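PDB 4KW3: initiator protein NS1 from Human bocavirus, which probably initiates rolling-circle replication of the viral genome by binding and nicking the origin DNA through this N-terminal nuclease domain, and also has helicase activity. Local coordinates for residues A[125-130]-A[198-203]. Numbering follows the deposited sequence.
Sequences LSKRNA and HAQTVD
Lys-127 reaches the backbone N of Ala-199 and the side chains of His-198 and Gln-200, joining two loops at the margin of the Rep-type nuclease domain with its central β-sheet. Segment 125-130 follows strand 114-122, which carries the predicted RCR-2 motif, and 198-203 runs from strand 197-198 into helix 204-212, which includes the predicted nucleophile Tyr-211; the contact itself lies away from the annotated sites. Lysine dominates the burial, with 100 Å² of the 198 Å² summed over both sides. Lys-127 CE lies 3.8 Å from Ala-199 N, a methylene contact.

The last torsion (chi4 56°) bends an otherwise fairly extended chain and swings the ammonium group across Gln-200, whose side chain it meets at about a right angle. Lys-127 NZ approaches Gln-200 CB, while Gln-200 OE1, at 3.7 Å from Lys-127 NZ, forms no hydrogen bond with it; the two segments meet by side-chain packing, with no hydrogen bond between them. With CG anti to the backbone N (chi1 -171°) and the chain extended beyond it, Gln-200 brings OE1 to 3.9 Å from Lys-127 CG; its side chain also rests on Phe-16 of strand 15-21.

The methyl groups of Ala-130 and Ala-199 point toward the opposing segments and both touch Ile-187 of strand 185-191, which therefore bridges them. On the lysine's own side, Ser-126 N donating to Asn-129 OD1 at 2.7 Å and Ala-130 N bonding to Ser-126 O close the 126-130 turn.

The His-198 ring is tied by NE2 to Asp-192 and meets Tyr-190, and it presents an edge to the lysine: Lys-127 NZ lies in the ring plane, 3.9 Å from His-198 ND1.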
loop_
_atom_site.group_PDB
_atom_site.type_symbol
_atom_site.label_atom_id
_atom_site.label_comp_id
_atom_site.label_asym_id
_atom_site.label_seq_id
_atom_site.Cartn_x
_atom_site.Cartn_y
_atom_site.Cartn_z
ATOM N N LEU A 125 -5.149 10.728 -17.095
ATOM C CA LEU A 125 -6.308 10.454 -16.245
ATOM C C LEU A 125 -7.248 11.647 -16.267
ATOM O O LEU A 125 -6.817 12.792 -16.435
ATOM C CB LEU A 125 -5.923 10.156 -14.791
ATOM C CG LEU A 125 -5.366 8.784 -14.432
ATOM C CD1 LEU A 125 -4.977 8.772 -12.980
ATOM C CD2 LEU A 125 -6.383 7.700 -14.699
ATOM N N SER A 126 -8.538 11.370 -16.119
ATOM C CA SER A 126 -9.539 12.426 -16.030
ATOM C C SER A 126 -10.814 11.849 -15.424
ATOM O O SER A 126 -10.919 10.634 -15.254
ATOM C CB SER A 126 -9.834 12.977 -17.426
ATOM O OG SER A 126 -10.526 12.011 -18.205
ATOM N N LYS A 127 -11.781 12.718 -15.113
ATOM C CA LYS A 127 -13.098 12.287 -14.652
ATOM C C LYS A 127 -13.705 11.284 -15.623
ATOM O O LYS A 127 -14.444 10.379 -15.249
ATOM C CB LYS A 127 -14.059 13.476 -14.464
ATOM C CG LYS A 127 -14.005 14.143 -13.101
ATOM C CD LYS A 127 -15.378 14.723 -12.740
ATOM C CE LYS A 127 -15.556 14.848 -11.224
ATOM N NZ LYS A 127 -14.507 15.664 -10.530
ATOM N N ARG A 128 -13.371 11.469 -16.884
ATOM C CA ARG A 128 -13.936 10.714 -17.981
ATOM C C ARG A 128 -13.487 9.236 -17.938
ATOM O O ARG A 128 -14.278 8.334 -18.220
ATOM C CB ARG A 128 -13.558 11.450 -19.279
ATOM C CG ARG A 128 -14.396 11.190 -20.499
ATOM C CD ARG A 128 -13.732 11.814 -21.727
ATOM N NE ARG A 128 -12.286 11.591 -21.750
ATOM C CZ ARG A 128 -11.695 10.487 -22.203
ATOM N NH1 ARG A 128 -12.424 9.503 -22.717
ATOM N NH2 ARG A 128 -10.369 10.381 -22.169
ATOM N N ASN A 129 -12.213 8.996 -17.629
ATOM C CA ASN A 129 -11.664 7.632 -17.598
ATOM C C ASN A 129 -11.256 7.030 -16.246
ATOM O O ASN A 129 -11.008 5.828 -16.157
ATOM C CB ASN A 129 -10.526 7.462 -18.622
ATOM C CG ASN A 129 -9.255 8.215 -18.241
ATOM O OD1 ASN A 129 -9.232 9.018 -17.297
ATOM N ND2 ASN A 129 -8.181 7.954 -18.986
ATOM N N ALA A 130 -11.150 7.844 -15.201
ATOM C CA ALA A 130 -10.625 7.324 -13.935
ATOM C C ALA A 130 -11.390 6.137 -13.332
ATOM O O ALA A 130 -10.772 5.155 -12.928
ATOM C CB ALA A 130 -10.477 8.447 -12.906
ATOM N N HIS A 198 -18.463 13.096 -7.463
ATOM C CA HIS A 198 -17.170 13.467 -8.024
ATOM C C HIS A 198 -16.122 12.411 -7.695
ATOM O O HIS A 198 -16.085 11.900 -6.579
ATOM C CB HIS A 198 -16.754 14.819 -7.475
ATOM C CG HIS A 198 -17.788 15.873 -7.687
ATOM N ND1 HIS A 198 -17.839 16.644 -8.828
ATOM C CD2 HIS A 198 -18.849 16.242 -6.930
ATOM C CE1 HIS A 198 -18.870 17.466 -8.750
ATOM N NE2 HIS A 198 -19.501 17.238 -7.611
ATOM N N ALA A 199 -15.267 12.086 -8.657
ATOM C CA ALA A 199 -14.280 11.031 -8.459
ATOM C C ALA A 199 -12.920 11.659 -8.312
ATOM O O ALA A 199 -11.966 11.001 -7.930
ATOM C CB ALA A 199 -14.280 10.034 -9.605
ATOM N N GLN A 200 -12.833 12.940 -8.632
ATOM C CA GLN A 200 -11.566 13.643 -8.550
ATOM C C GLN A 200 -11.249 13.987 -7.107
ATOM O O GLN A 200 -12.086 14.518 -6.381
ATOM C CB GLN A 200 -11.613 14.915 -9.397
ATOM C CG GLN A 200 -10.295 15.621 -9.570
ATOM C CD GLN A 200 -10.276 16.532 -10.800
ATOM O OE1 GLN A 200 -11.130 16.420 -11.693
ATOM N NE2 GLN A 200 -9.301 17.438 -10.851
ATOM N N THR A 201 -10.022 13.684 -6.709
ATOM C CA THR A 201 -9.498 14.076 -5.415
ATOM C C THR A 201 -9.001 15.526 -5.521
ATOM O O THR A 201 -7.919 15.801 -6.056
ATOM C CB THR A 201 -8.351 13.122 -4.970
ATOM O OG1 THR A 201 -8.843 11.779 -4.931
ATOM C CG2 THR A 201 -7.804 13.497 -3.586
ATOM N N VAL A 202 -9.814 16.451 -5.023
ATOM C CA VAL A 202 -9.512 17.875 -5.138
ATOM C C VAL A 202 -8.169 18.241 -4.518
ATOM O O VAL A 202 -7.381 18.975 -5.109
ATOM C CB VAL A 202 -10.568 18.724 -4.449
ATOM C CG1 VAL A 202 -10.306 20.174 -4.771
ATOM C CG2 VAL A 202 -11.965 18.315 -4.903
ATOM N N ASP A 203 -7.907 17.715 -3.326
ATOM C CA ASP A 203 -6.692 18.054 -2.587
ATOM C C ASP A 203 -5.867 16.824 -2.193
ATOM O O ASP A 203 -5.900 16.397 -1.039
ATOM C CB ASP A 203 -7.078 18.866 -1.349
ATOM C CG ASP A 203 -5.913 19.642 -0.770
ATOM O OD1 ASP A 203 -4.747 19.271 -1.037
ATOM O OD2 ASP A 203 -6.167 20.652 -0.074
#